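Local coordinates for type IV pilus assembly protein PilF (Thermus thermophilus HB8, PDB 5OIU) that binds ATP and serves as the AAA+ motor ATPase that powers type IV pilus assembly in this thermophilic bacterium, at residues L273-V278 against A330-L335; G125-V130 against G370-L375; R202-F207 against K227-A232; N172-E177 against L208-D213. One frame throughout, in Å; residues are numbered along the deposited sequence.

Following the chain from the N terminus, 125-130 comes first and its partner 370-375 last; interaction 2 closes a long loop enclosing the other three and joins the start of helix 128-138 to helix 366-374. Within it, 172-177 opens interaction 4 and 202-207 opens interaction 3; 208-213 closes the former and 227-232 the latter, so the two cross. Interaction 3 joins helices 200-206 and 223-235. Interaction 1 follows in series, pairing 273-278 with 330-335 around the zinc-binding excursion. Interactions 1 and 4 reach the same seven-stranded sheet toward its opposite edges, centres about 27 Å apart. Interactions 1 and 2 touch through Lys373 and the Phe126-His332 stack, while 3 and 4 share Phe207 packing and face a second subunit.

Interaction 1. Residues L273-V278 against A330-L335; sequences LSQRLV and AIHELL. With ATP (adenosine-5'-triphosphate), chain Q.
The imidazole of His332 has Gln275 OE1 at its edge and in its plane, 4.0 Å from His332 CD2; the two side chains run side by side with amide and ring planes 79° apart. Ala330 C lies over one face, offset toward the rim, and the ring of Phe126 stacks on the opposite face. Ser274 OG lies at the edge of the Arg276 guanidinium, in its plane, a weak bond to NH1. Gln275 and His332 form one non-hydrogen-bonded pair of the antiparallel ladder between strands 269-281 and 328-336, by which the last strand is added to the otherwise parallel sheet of the P-loop ATPase core. The hydrogen-bonded pairs are Ser274 with Glu333, Ser274 N to Glu333 O being 2.8 Å, and Arg276 with Ile331. Both ends of the buried Gln275 amide are satisfied on the nucleotide side, OE1 by Thr158 and NE2 by Ser153 O of the ATP pocket. On the other face of the sheet, Ile331 CG1 packs 3.7 Å from Arg276 CB. The Arg276 chain is bent at chi2 (-61°), which places CD; at its end NH1 donates to Gln275 O from above that carbonyl plane, 3.2 Å away, with Asn246 O taking NH2. At the ATP end, Leu277 spreads its branches over ribose and base: CD1 comes to 3.3 Å from O4' and CD2 to 3.7 Å from adenine C5.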
loop_
_atom_site.group_PDB
_atom_site.type_symbol
_atom_site.label_atom_id
_atom_site.label_comp_id
_atom_site.label_asym_id
_atom_site.label_seq_id
_atom_site.Cartn_x
_atom_site.Cartn_y
_atom_site.Cartn_z
ATOM N N LEU C 273 21.517 -15.194 0.384
ATOM C CA LEU C 273 22.197 -15.804 1.516
ATOM C C LEU C 273 22.218 -14.802 2.657
ATOM O O LEU C 273 22.735 -13.690 2.492
ATOM C CB LEU C 273 23.620 -16.209 1.160
ATOM C CG LEU C 273 24.290 -16.783 2.391
ATOM C CD1 LEU C 273 23.711 -18.160 2.631
ATOM C CD2 LEU C 273 25.781 -16.850 2.185
ATOM N N SER C 274 21.663 -15.196 3.802
ATOM C CA SER C 274 21.750 -14.426 5.035
ATOM C C SER C 274 22.661 -15.136 6.014
ATOM O O SER C 274 22.586 -16.360 6.155
ATOM C CB SER C 274 20.377 -14.244 5.685
ATOM O OG SER C 274 20.459 -13.241 6.669
ATOM N N GLN C 275 23.505 -14.389 6.717
ATOM C CA GLN C 275 24.365 -15.102 7.644
ATOM C C GLN C 275 24.641 -14.306 8.919
ATOM O O GLN C 275 24.389 -13.101 9.008
ATOM C CB GLN C 275 25.676 -15.520 6.957
ATOM C CG GLN C 275 26.570 -14.418 6.411
ATOM C CD GLN C 275 27.857 -15.019 5.827
ATOM O OE1 GLN C 275 27.839 -15.673 4.782
ATOM N NE2 GLN C 275 28.967 -14.823 6.522
ATOM N N ARG C 276 25.144 -15.037 9.916
ATOM C CA ARG C 276 25.582 -14.510 11.200
ATOM C C ARG C 276 26.900 -15.166 11.593
ATOM O O ARG C 276 27.194 -16.300 11.198
ATOM C CB ARG C 276 24.558 -14.775 12.319
ATOM C CG ARG C 276 23.209 -14.208 12.059
ATOM C CD ARG C 276 23.289 -12.702 11.926
ATOM N NE ARG C 276 21.951 -12.144 12.077
ATOM C CZ ARG C 276 21.070 -12.076 11.083
ATOM N NH1 ARG C 276 21.407 -12.497 9.855
ATOM N NH2 ARG C 276 19.857 -11.577 11.313
ATOM N N LEU C 277 27.672 -14.475 12.421
ATOM C CA LEU C 277 28.815 -15.103 13.076
ATOM C C LEU C 277 28.485 -15.405 14.546
ATOM O O LEU C 277 28.043 -14.519 15.290
ATOM C CB LEU C 277 30.050 -14.211 12.950
ATOM C CG LEU C 277 30.601 -13.992 11.527
ATOM C CD1 LEU C 277 31.953 -13.276 11.560
ATOM C CD2 LEU C 277 30.738 -15.300 10.759
ATOM N N VAL C 278 28.664 -16.667 14.949
ATOM C CA VAL C 278 28.539 -17.085 16.344
ATOM C C VAL C 278 29.924 -17.396 16.875
ATOM O O VAL C 278 30.844 -17.744 16.128
ATOM C CB VAL C 278 27.636 -18.320 16.584
ATOM C CG1 VAL C 278 26.242 -18.124 16.038
ATOM C CG2 VAL C 278 28.274 -19.548 16.013
ATOM N N ALA C 330 30.246 -19.484 11.123
ATOM C CA ALA C 330 29.114 -18.864 10.460
ATOM C C ALA C 330 27.909 -19.787 10.510
ATOM O O ALA C 330 28.048 -21.013 10.535
ATOM C CB ALA C 330 29.447 -18.525 9.008
ATOM N N ILE C 331 26.718 -19.173 10.534
ATOM C CA ILE C 331 25.444 -19.867 10.396
ATOM C C ILE C 331 24.670 -19.222 9.247
ATOM O O ILE C 331 24.778 -18.017 8.989
ATOM C CB ILE C 331 24.638 -19.839 11.718
ATOM C CG1 ILE C 331 24.054 -18.453 12.001
ATOM C CG2 ILE C 331 25.516 -20.232 12.899
ATOM C CD1 ILE C 331 23.459 -18.364 13.387
ATOM N N HIS C 332 23.878 -20.032 8.546
ATOM C CA HIS C 332 23.410 -19.634 7.230
ATOM C C HIS C 332 21.912 -19.817 7.050
ATOM O O HIS C 332 21.290 -20.723 7.610
ATOM C CB HIS C 332 24.122 -20.419 6.161
ATOM C CG HIS C 332 25.611 -20.275 6.197
ATOM N ND1 HIS C 332 26.448 -21.291 6.614
ATOM C CD2 HIS C 332 26.414 -19.244 5.844
ATOM C CE1 HIS C 332 27.702 -20.885 6.531
ATOM N NE2 HIS C 332 27.710 -19.648 6.059
ATOM N N GLU C 333 21.353 -18.944 6.222
ATOM C CA GLU C 333 20.000 -19.070 5.709
ATOM C C GLU C 333 20.056 -18.832 4.204
ATOM O O GLU C 333 20.426 -17.732 3.771
ATOM C CB GLU C 333 19.091 -18.054 6.387
ATOM C CG GLU C 333 17.638 -18.325 6.240
ATOM C CD GLU C 333 16.833 -17.389 7.085
ATOM O OE1 GLU C 333 16.662 -16.222 6.659
ATOM O OE2 GLU C 333 16.413 -17.812 8.191
ATOM N N LEU C 334 19.713 -19.860 3.408
ATOM C CA LEU C 334 19.898 -19.821 1.948
ATOM C C LEU C 334 18.552 -19.962 1.245
ATOM O O LEU C 334 18.007 -21.066 1.129
ATOM C CB LEU C 334 20.871 -20.894 1.458
ATOM C CG LEU C 334 21.027 -20.991 -0.077
ATOM C CD1 LEU C 334 21.440 -19.683 -0.729
ATOM C CD2 LEU C 334 22.007 -22.107 -0.488
ATOM N N LEU C 335 18.048 -18.835 0.754
ATOM C CA LEU C 335 16.808 -18.771 -0.002
ATOM C C LEU C 335 17.149 -18.940 -1.477
ATOM O O LEU C 335 17.685 -18.016 -2.104
ATOM C CB LEU C 335 16.098 -17.445 0.253
ATOM C CG LEU C 335 14.647 -17.290 -0.207
ATOM C CD1 LEU C 335 13.998 -16.134 0.513
ATOM C CD2 LEU C 335 14.550 -17.069 -1.702
HETATM P PG ATP Q . 30.940 -5.105 6.849
HETATM O O1G ATP Q . 29.534 -5.002 7.433
HETATM O O2G ATP Q . 30.988 -5.002 5.339
HETATM O O3G ATP Q . 31.965 -4.221 7.511
HETATM P PB ATP Q . 31.171 -7.956 6.555
HETATM O O1B ATP Q . 29.721 -8.281 6.809
HETATM O O2B ATP Q . 31.730 -7.924 5.152
HETATM O O3B ATP Q . 31.526 -6.557 7.264
HETATM P PA ATP Q . 33.618 -9.275 7.003
HETATM O O1A ATP Q . 33.905 -10.265 5.906
HETATM O O2A ATP Q . 34.264 -7.913 6.931
HETATM O O3A ATP Q . 32.058 -9.046 7.331
HETATM O "O5'" ATP Q . 34.115 -10.037 8.323
HETATM C "C5'" ATP Q . 34.072 -9.432 9.613
HETATM C "C4'" ATP Q . 35.036 -10.216 10.494
HETATM O "O4'" ATP Q . 34.580 -11.561 10.678
HETATM C "C3'" ATP Q . 36.397 -10.286 9.830
HETATM O "O3'" ATP Q . 37.335 -10.060 10.901
HETATM C "C2'" ATP Q . 36.432 -11.691 9.237
HETATM O "O2'" ATP Q . 37.755 -12.233 9.061
HETATM C "C1'" ATP Q . 35.546 -12.490 10.196
HETATM N N9 ATP Q . 34.823 -13.597 9.539
HETATM C C8 ATP Q . 34.077 -13.473 8.419
HETATM N N7 ATP Q . 33.529 -14.665 8.068
HETATM C C5 ATP Q . 33.927 -15.582 8.964
HETATM C C6 ATP Q . 33.704 -17.032 9.164
HETATM N N6 ATP Q . 32.937 -17.754 8.308
HETATM N N1 ATP Q . 34.292 -17.614 10.230
HETATM C C2 ATP Q . 35.054 -16.899 11.083
HETATM N N3 ATP Q . 35.299 -15.578 10.965
HETATM C C4 ATP Q . 34.774 -14.871 9.940
#

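Interaction 2. Residues G125-V130 against G370-L375; sequences GFAPGV and GLYKAL
The loop leading into helix 128-138 is joined to helix 366-374 by two neighbouring side chains of that helix, Lys373 and Tyr372. Lys373 is extended beyond CG, and its NZ makes a weak hydrogen bond of 2.9 Å to Gly125 O. The same ammonium has stronger partners: a salt bridge to Asp369, one turn earlier on the helix, and a hydrogen bond to Ala330 O of strand 328-336. Lys373 therefore ties loop and helix to the edge strand of the P-loop ATPase sheet. Gly125 itself has a positive phi of 89°, at which a CB would press against the preceding carbonyl oxygen. Tyr372 takes the more exposed side of the contact. Its chi1 (164°) puts CG anti to the backbone N; the ring beyond it meets the loop obliquely: Tyr372 CE2 meets Ala127 CB at 3.8 Å, while the phenol oxygen OH sits against the proline ring, 3.2 Å from Pro128 CD and 3.7 Å from Pro128 CG.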
loop_
_atom_site.group_PDB
_atom_site.type_symbol
_atom_site.label_atom_id
_atom_site.label_comp_id
_atom_site.label_asym_id
_atom_site.label_seq_id
_atom_site.Cartn_x
_atom_site.Cartn_y
_atom_site.Cartn_z
ATOM N N GLY C 125 31.859 -23.239 6.501
ATOM C CA GLY C 125 30.995 -23.661 7.582
ATOM C C GLY C 125 29.593 -24.106 7.203
ATOM O O GLY C 125 28.745 -24.215 8.095
ATOM N N PHE C 126 29.316 -24.381 5.923
ATOM C CA PHE C 126 27.957 -24.700 5.498
ATOM C C PHE C 126 27.534 -26.077 5.980
ATOM O O PHE C 126 28.334 -27.017 5.993
ATOM C CB PHE C 126 27.842 -24.649 3.976
ATOM C CG PHE C 126 27.620 -23.285 3.447
ATOM C CD1 PHE C 126 26.356 -22.733 3.432
ATOM C CD2 PHE C 126 28.677 -22.536 2.985
ATOM C CE1 PHE C 126 26.146 -21.459 2.953
ATOM C CE2 PHE C 126 28.480 -21.260 2.499
ATOM C CZ PHE C 126 27.217 -20.719 2.477
ATOM N N ALA C 127 26.262 -26.203 6.363
ATOM C CA ALA C 127 25.727 -27.520 6.674
ATOM C C ALA C 127 25.741 -28.366 5.406
ATOM O O ALA C 127 25.628 -27.824 4.304
ATOM C CB ALA C 127 24.314 -27.418 7.225
ATOM N N PRO C 128 25.911 -29.689 5.524
ATOM C CA PRO C 128 26.148 -30.497 4.312
ATOM C C PRO C 128 25.112 -30.300 3.224
ATOM O O PRO C 128 25.485 -30.030 2.074
ATOM C CB PRO C 128 26.158 -31.928 4.859
ATOM C CG PRO C 128 26.687 -31.778 6.202
ATOM C CD PRO C 128 26.096 -30.494 6.740
ATOM N N GLY C 129 23.823 -30.386 3.552
ATOM C CA GLY C 129 22.813 -30.284 2.511
ATOM C C GLY C 129 22.724 -28.894 1.916
ATOM O O GLY C 129 22.619 -28.733 0.693
ATOM N N VAL C 130 22.766 -27.871 2.772
ATOM C CA VAL C 130 22.678 -26.495 2.300
ATOM C C VAL C 130 23.851 -26.165 1.393
ATOM O O VAL C 130 23.705 -25.412 0.424
ATOM C CB VAL C 130 22.599 -25.555 3.517
ATOM C CG1 VAL C 130 22.360 -24.107 3.083
ATOM C CG2 VAL C 130 21.508 -26.051 4.451
ATOM N N GLY C 370 21.767 -22.772 13.119
ATOM C CA GLY C 370 22.533 -22.563 14.332
ATOM C C GLY C 370 22.348 -23.700 15.309
ATOM O O GLY C 370 23.309 -24.162 15.924
ATOM N N LEU C 371 21.118 -24.189 15.444
ATOM C CA LEU C 371 20.869 -25.268 16.394
ATOM C C LEU C 371 21.623 -26.523 15.983
ATOM O O LEU C 371 22.311 -27.151 16.796
ATOM C CB LEU C 371 19.371 -25.550 16.508
ATOM C CG LEU C 371 19.077 -26.766 17.390
ATOM C CD1 LEU C 371 19.548 -26.497 18.798
ATOM C CD2 LEU C 371 17.615 -27.169 17.387
ATOM N N TYR C 372 21.517 -26.879 14.703
ATOM C CA TYR C 372 22.225 -28.027 14.151
ATOM C C TYR C 372 23.709 -27.995 14.518
ATOM O O TYR C 372 24.242 -28.964 15.068
ATOM C CB TYR C 372 22.009 -28.055 12.630
ATOM C CG TYR C 372 22.976 -28.939 11.870
ATOM C CD1 TYR C 372 22.799 -30.327 11.819
ATOM C CD2 TYR C 372 24.072 -28.397 11.199
ATOM C CE1 TYR C 372 23.695 -31.150 11.123
ATOM C CE2 TYR C 372 24.973 -29.211 10.500
ATOM C CZ TYR C 372 24.777 -30.583 10.468
ATOM O OH TYR C 372 25.655 -31.394 9.785
ATOM N N LYS C 373 24.379 -26.865 14.272
ATOM C CA LYS C 373 25.803 -26.773 14.588
ATOM C C LYS C 373 26.048 -26.728 16.094
ATOM O O LYS C 373 27.091 -27.202 16.574
ATOM C CB LYS C 373 26.418 -25.552 13.907
ATOM C CG LYS C 373 26.436 -25.647 12.385
ATOM C CD LYS C 373 26.681 -24.285 11.757
ATOM C CE LYS C 373 26.745 -24.375 10.258
ATOM N NZ LYS C 373 26.634 -23.030 9.618
ATOM N N ALA C 374 25.106 -26.167 16.854
ATOM C CA ALA C 374 25.182 -26.270 18.306
ATOM C C ALA C 374 25.057 -27.716 18.763
ATOM O O ALA C 374 25.722 -28.119 19.726
ATOM C CB ALA C 374 24.097 -25.408 18.944
ATOM N N LEU C 375 24.228 -28.512 18.078
ATOM C CA LEU C 375 24.091 -29.922 18.421
ATOM C C LEU C 375 25.347 -30.729 18.103
ATOM O O LEU C 375 25.416 -31.904 18.473
ATOM C CB LEU C 375 22.881 -30.521 17.702
ATOM C CG LEU C 375 21.508 -30.120 18.260
ATOM C CD1 LEU C 375 20.355 -30.636 17.386
ATOM C CD2 LEU C 375 21.359 -30.571 19.717
#

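Interaction 3. Residues R202-F207 against K227-A232; sequences RALRAF and KIATEA
Ile228 meets both Leu204 and Arg205, one branch to each. Its CG2 packs against Leu204, 3.6 Å from CG, the two side chains sliding past each other in opposite directions; its other arm, through CD1, lies over one face of the Arg205 guanidinium, 3.2 Å from NH2 and offset toward the rim. The first torsion of Ile228 (-64°) sets CG1 beside the backbone N and leads that arm toward the arginine, which it crosses at about a right angle. Leu204 reaches further with CD2, 4.0 Å from Ala229 CB. No hydrogen bond links the two segments, so the join rests on apolar packing bordered by charged groups. Arg205 is bent at chi3 (-87°), which turns NE; its NH1 lies 4.5 Å from Glu231 OE1, beyond a salt bridge, where a weak attraction is possible; Glu224 forms a long, weak ion pair with NH2. Further out, Leu204 also rests on Ile215 and Val217 of strand 214-217. On the far side of helix 200-206, Arg202 and Ala206 pack on Leu77 and Pro78 of a second subunit. The short helical segments run nearly parallel, axes 10.0 Å apart at 19°. Helix 200-206 leads into strand 214-217, and helix 223-235 is the crossover helix from that strand to the adjacent parallel strand 238-243, a beta-alpha-beta unit as in P-loop NTPase cores.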
loop_
_atom_site.group_PDB
_atom_site.type_symbol
_atom_site.label_atom_id
_atom_site.label_comp_id
_atom_site.label_asym_id
_atom_site.label_seq_id
_atom_site.Cartn_x
_atom_site.Cartn_y
_atom_site.Cartn_z
ATOM N N ARG C 202 27.945 5.160 -10.919
ATOM C CA ARG C 202 28.721 5.619 -12.065
ATOM C C ARG C 202 29.724 4.558 -12.511
ATOM O O ARG C 202 29.885 4.318 -13.716
ATOM C CB ARG C 202 29.427 6.929 -11.732
ATOM C CG ARG C 202 30.443 7.363 -12.775
ATOM C CD ARG C 202 29.763 7.920 -14.014
ATOM N NE ARG C 202 30.729 8.479 -14.961
ATOM C CZ ARG C 202 31.421 9.599 -14.754
ATOM N NH1 ARG C 202 31.252 10.300 -13.631
ATOM N NH2 ARG C 202 32.279 10.024 -15.677
ATOM N N ALA C 203 30.386 3.894 -11.554
ATOM C CA ALA C 203 31.265 2.778 -11.898
ATOM C C ALA C 203 30.483 1.620 -12.513
ATOM O O ALA C 203 30.889 1.056 -13.534
ATOM C CB ALA C 203 32.025 2.308 -10.659
ATOM N N LEU C 204 29.354 1.250 -11.904
ATOM C CA LEU C 204 28.627 0.065 -12.352
ATOM C C LEU C 204 28.124 0.238 -13.786
ATOM O O LEU C 204 28.131 -0.713 -14.582
ATOM C CB LEU C 204 27.473 -0.218 -11.388
ATOM C CG LEU C 204 26.753 -1.570 -11.397
ATOM C CD1 LEU C 204 27.762 -2.686 -11.503
ATOM C CD2 LEU C 204 25.857 -1.746 -10.162
ATOM N N ARG C 205 27.704 1.454 -14.140
ATOM C CA ARG C 205 27.273 1.726 -15.507
ATOM C C ARG C 205 28.436 1.611 -16.492
ATOM O O ARG C 205 28.272 1.099 -17.606
ATOM C CB ARG C 205 26.636 3.113 -15.582
ATOM C CG ARG C 205 25.624 3.249 -16.689
ATOM C CD ARG C 205 24.819 4.562 -16.546
ATOM N NE ARG C 205 23.626 4.511 -15.682
ATOM C CZ ARG C 205 22.573 3.703 -15.861
ATOM N NH1 ARG C 205 22.556 2.818 -16.869
ATOM N NH2 ARG C 205 21.534 3.767 -15.014
ATOM N N ALA C 206 29.619 2.077 -16.104
ATOM C CA ALA C 206 30.778 1.894 -16.963
ATOM C C ALA C 206 31.062 0.411 -17.198
ATOM O O ALA C 206 31.447 0.010 -18.304
ATOM C CB ALA C 206 31.983 2.594 -16.352
ATOM N N PHE C 207 30.818 -0.425 -16.179
ATOM C CA PHE C 207 31.056 -1.862 -16.281
ATOM C C PHE C 207 30.345 -2.500 -17.459
ATOM O O PHE C 207 30.774 -3.562 -17.922
ATOM C CB PHE C 207 30.594 -2.575 -15.020
ATOM C CG PHE C 207 31.466 -2.340 -13.841
ATOM C CD1 PHE C 207 32.480 -1.400 -13.883
ATOM C CD2 PHE C 207 31.255 -3.056 -12.674
ATOM C CE1 PHE C 207 33.269 -1.174 -12.805
ATOM C CE2 PHE C 207 32.063 -2.833 -11.566
ATOM C CZ PHE C 207 33.074 -1.894 -11.645
ATOM N N LYS C 227 19.077 -0.781 -9.353
ATOM C CA LYS C 227 18.451 -0.981 -10.651
ATOM C C LYS C 227 19.483 -1.414 -11.688
ATOM O O LYS C 227 19.238 -2.358 -12.447
ATOM C CB LYS C 227 17.694 0.281 -11.080
ATOM C CG LYS C 227 16.149 0.162 -10.979
ATOM C CD LYS C 227 15.538 -0.710 -12.135
ATOM C CE LYS C 227 14.051 -1.123 -11.905
ATOM N NZ LYS C 227 13.745 -2.503 -12.386
ATOM N N ILE C 228 20.664 -0.789 -11.699
ATOM C CA ILE C 228 21.706 -1.212 -12.642
ATOM C C ILE C 228 22.174 -2.634 -12.337
ATOM O O ILE C 228 22.393 -3.440 -13.245
ATOM C CB ILE C 228 22.884 -0.223 -12.644
ATOM C CG1 ILE C 228 22.427 1.146 -13.140
ATOM C CG2 ILE C 228 24.008 -0.741 -13.500
ATOM C CD1 ILE C 228 23.390 2.228 -12.841
ATOM N N ALA C 229 22.315 -2.976 -11.058
ATOM C CA ALA C 229 22.739 -4.332 -10.731
ATOM C C ALA C 229 21.701 -5.354 -11.175
ATOM O O ALA C 229 22.060 -6.409 -11.706
ATOM C CB ALA C 229 23.026 -4.451 -9.234
ATOM N N THR C 230 20.407 -5.058 -10.989
ATOM C CA THR C 230 19.378 -5.982 -11.464
ATOM C C THR C 230 19.375 -6.059 -12.985
ATOM O O THR C 230 19.223 -7.142 -13.558
ATOM C CB THR C 230 17.993 -5.568 -10.958
ATOM O OG1 THR C 230 18.024 -5.398 -9.543
ATOM C CG2 THR C 230 16.961 -6.632 -11.289
ATOM N N GLU C 231 19.548 -4.916 -13.649
ATOM C CA GLU C 231 19.570 -4.888 -15.109
ATOM C C GLU C 231 20.722 -5.726 -15.652
ATOM O O GLU C 231 20.542 -6.497 -16.603
ATOM C CB GLU C 231 19.667 -3.434 -15.591
ATOM C CG GLU C 231 20.125 -3.220 -17.039
ATOM C CD GLU C 231 20.290 -1.731 -17.395
ATOM O OE1 GLU C 231 20.059 -0.876 -16.509
ATOM O OE2 GLU C 231 20.645 -1.420 -18.563
ATOM N N ALA C 232 21.907 -5.612 -15.040
ATOM C CA ALA C 232 23.049 -6.383 -15.522
ATOM C C ALA C 232 22.844 -7.878 -15.303
ATOM O O ALA C 232 23.297 -8.685 -16.116
ATOM C CB ALA C 232 24.334 -5.911 -14.848
#

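Interaction 4. Residues N172-E177 against L208-D213; sequences NTQTIE and LRQDPD
Asn172 meets the loop 208-213 with its backbone and its amide together. Asp213 OD2 accepts from Asn172 N at 2.8 Å through its anti lone pair, and Asn172 O accepts from Asp213 N, also at 2.8 Å, so two bonds close a ring between the residues. In Asn172, chi1 (176°) sets CG anti to the backbone N; the amide beyond it gives ND2 to Asp211 O at 3.1 Å. That carbonyl oxygen lies in the amide plane of Asn172, whereas ND2 stands above the carbonyl plane, 57° out of it. Gln210 O is also close to ND2, but the angle is too poor for a bond. One water joins three amides: it donates to Gln174 OE1 at 2.7 Å and to Gln210 OE1 at 2.6 Å, and accepts a weak bond from Asn172 ND2. Gln174 NE2 is satisfied within its own strand by Thr175 O. Several polar ends of the loop also meet a second subunit: Asp213 OD2 has a second partner in NH2 of Arg41 of that subunit, Asp211 pairs with the same Arg41 and with its Arg110, and its Ser97 bonds Gln210 NE2. The loop links helix 200-206 to strand 214-217, so the contact ties the end of this loop to the start of strand 173-177, which runs between strands 188-191 and 214-217 in the parallel part of the mixed sheet.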
loop_
_atom_site.group_PDB
_atom_site.type_symbol
_atom_site.label_atom_id
_atom_site.label_comp_id
_atom_site.label_asym_id
_atom_site.label_seq_id
_atom_site.Cartn_x
_atom_site.Cartn_y
_atom_site.Cartn_z
ATOM N N ASN C 172 35.944 -12.511 -17.324
ATOM C CA ASN C 172 36.265 -11.178 -16.809
ATOM C C ASN C 172 35.440 -10.944 -15.546
ATOM O O ASN C 172 34.212 -10.811 -15.615
ATOM C CB ASN C 172 36.012 -10.078 -17.843
ATOM C CG ASN C 172 36.245 -8.657 -17.275
ATOM O OD1 ASN C 172 37.020 -8.471 -16.334
ATOM N ND2 ASN C 172 35.568 -7.654 -17.858
ATOM N N THR C 173 36.123 -10.905 -14.401
ATOM C CA THR C 173 35.537 -10.594 -13.107
ATOM C C THR C 173 35.891 -9.169 -12.710
ATOM O O THR C 173 37.071 -8.811 -12.662
ATOM C CB THR C 173 36.046 -11.565 -12.051
ATOM O OG1 THR C 173 35.790 -12.902 -12.505
ATOM C CG2 THR C 173 35.377 -11.300 -10.680
ATOM N N GLN C 174 34.868 -8.367 -12.417
ATOM C CA GLN C 174 35.018 -6.951 -12.102
ATOM C C GLN C 174 34.203 -6.607 -10.859
ATOM O O GLN C 174 32.997 -6.881 -10.812
ATOM C CB GLN C 174 34.572 -6.097 -13.289
ATOM C CG GLN C 174 34.654 -4.609 -13.040
ATOM C CD GLN C 174 36.083 -4.130 -12.947
ATOM O OE1 GLN C 174 36.830 -4.171 -13.936
ATOM N NE2 GLN C 174 36.482 -3.677 -11.756
ATOM N N THR C 175 34.852 -5.998 -9.866
ATOM C CA THR C 175 34.226 -5.591 -8.615
ATOM C C THR C 175 34.151 -4.067 -8.526
ATOM O O THR C 175 34.907 -3.345 -9.174
ATOM C CB THR C 175 34.999 -6.119 -7.393
ATOM O OG1 THR C 175 36.186 -5.344 -7.207
ATOM C CG2 THR C 175 35.423 -7.549 -7.571
ATOM N N ILE C 176 33.217 -3.582 -7.711
ATOM C CA ILE C 176 33.212 -2.205 -7.232
ATOM C C ILE C 176 33.007 -2.251 -5.718
ATOM O O ILE C 176 32.083 -2.911 -5.223
ATOM C CB ILE C 176 32.139 -1.342 -7.935
ATOM C CG1 ILE C 176 32.213 0.111 -7.457
ATOM C CG2 ILE C 176 30.748 -1.932 -7.781
ATOM C CD1 ILE C 176 33.523 0.765 -7.755
ATOM N N GLU C 177 33.892 -1.589 -4.980
ATOM C CA GLU C 177 34.035 -1.850 -3.551
ATOM C C GLU C 177 34.269 -0.552 -2.794
ATOM O O GLU C 177 34.876 0.389 -3.310
ATOM C CB GLU C 177 35.183 -2.837 -3.272
ATOM C CG GLU C 177 35.079 -4.143 -4.038
ATOM C CD GLU C 177 36.117 -5.155 -3.611
ATOM O OE1 GLU C 177 36.312 -5.327 -2.384
ATOM O OE2 GLU C 177 36.751 -5.766 -4.503
ATOM N N LEU C 208 29.264 -1.890 -17.952
ATOM C CA LEU C 208 28.520 -2.505 -19.047
ATOM C C LEU C 208 29.277 -2.446 -20.374
ATOM O O LEU C 208 28.982 -3.238 -21.278
ATOM C CB LEU C 208 27.139 -1.855 -19.154
ATOM C CG LEU C 208 26.343 -2.208 -17.886
ATOM C CD1 LEU C 208 24.890 -1.786 -17.993
ATOM C CD2 LEU C 208 26.473 -3.715 -17.579
ATOM N N ARG C 209 30.262 -1.558 -20.509
ATOM C CA ARG C 209 31.089 -1.513 -21.708
ATOM C C ARG C 209 32.472 -2.102 -21.476
ATOM O O ARG C 209 33.381 -1.869 -22.271
ATOM C CB ARG C 209 31.186 -0.081 -22.224
ATOM C CG ARG C 209 29.986 0.265 -23.087
ATOM C CD ARG C 209 30.090 1.630 -23.745
ATOM N NE ARG C 209 29.575 2.683 -22.881
ATOM C CZ ARG C 209 28.298 3.051 -22.845
ATOM N NH1 ARG C 209 27.409 2.441 -23.622
ATOM N NH2 ARG C 209 27.911 4.022 -22.021
ATOM N N GLN C 210 32.634 -2.890 -20.416
ATOM C CA GLN C 210 33.901 -3.515 -20.068
ATOM C C GLN C 210 33.882 -5.015 -20.270
ATOM O O GLN C 210 34.754 -5.715 -19.737
ATOM C CB GLN C 210 34.264 -3.176 -18.621
ATOM C CG GLN C 210 34.884 -1.796 -18.462
ATOM C CD GLN C 210 36.413 -1.833 -18.564
ATOM O OE1 GLN C 210 37.048 -2.766 -18.080
ATOM N NE2 GLN C 210 37.002 -0.818 -19.192
ATOM N N ASP C 211 32.893 -5.510 -21.023
ATOM C CA ASP C 211 32.686 -6.914 -21.380
ATOM C C ASP C 211 32.982 -7.810 -20.178
ATOM O O ASP C 211 33.905 -8.655 -20.223
ATOM C CB ASP C 211 33.522 -7.287 -22.600
ATOM C CG ASP C 211 33.401 -8.763 -23.054
ATOM O OD1 ASP C 211 32.247 -9.148 -23.326
ATOM O OD2 ASP C 211 34.452 -9.422 -23.355
ATOM N N PRO C 212 32.211 -7.693 -19.099
ATOM C CA PRO C 212 32.388 -8.567 -17.948
ATOM C C PRO C 212 31.570 -9.855 -18.062
ATOM O O PRO C 212 30.619 -9.972 -18.839
ATOM C CB PRO C 212 31.855 -7.682 -16.800
ATOM C CG PRO C 212 30.625 -7.006 -17.393
ATOM C CD PRO C 212 31.008 -6.825 -18.914
ATOM N N ASP C 213 31.949 -10.831 -17.248
ATOM C CA ASP C 213 31.156 -12.024 -17.009
ATOM C C ASP C 213 30.601 -12.043 -15.600
ATOM O O ASP C 213 29.419 -12.330 -15.390
ATOM C CB ASP C 213 31.999 -13.294 -17.242
ATOM C CG ASP C 213 32.508 -13.398 -18.683
ATOM O OD1 ASP C 213 31.694 -13.721 -19.578
ATOM O OD2 ASP C 213 33.706 -13.128 -18.909
HETATM O O HOH W 1 36.790 -4.832 -16.532
#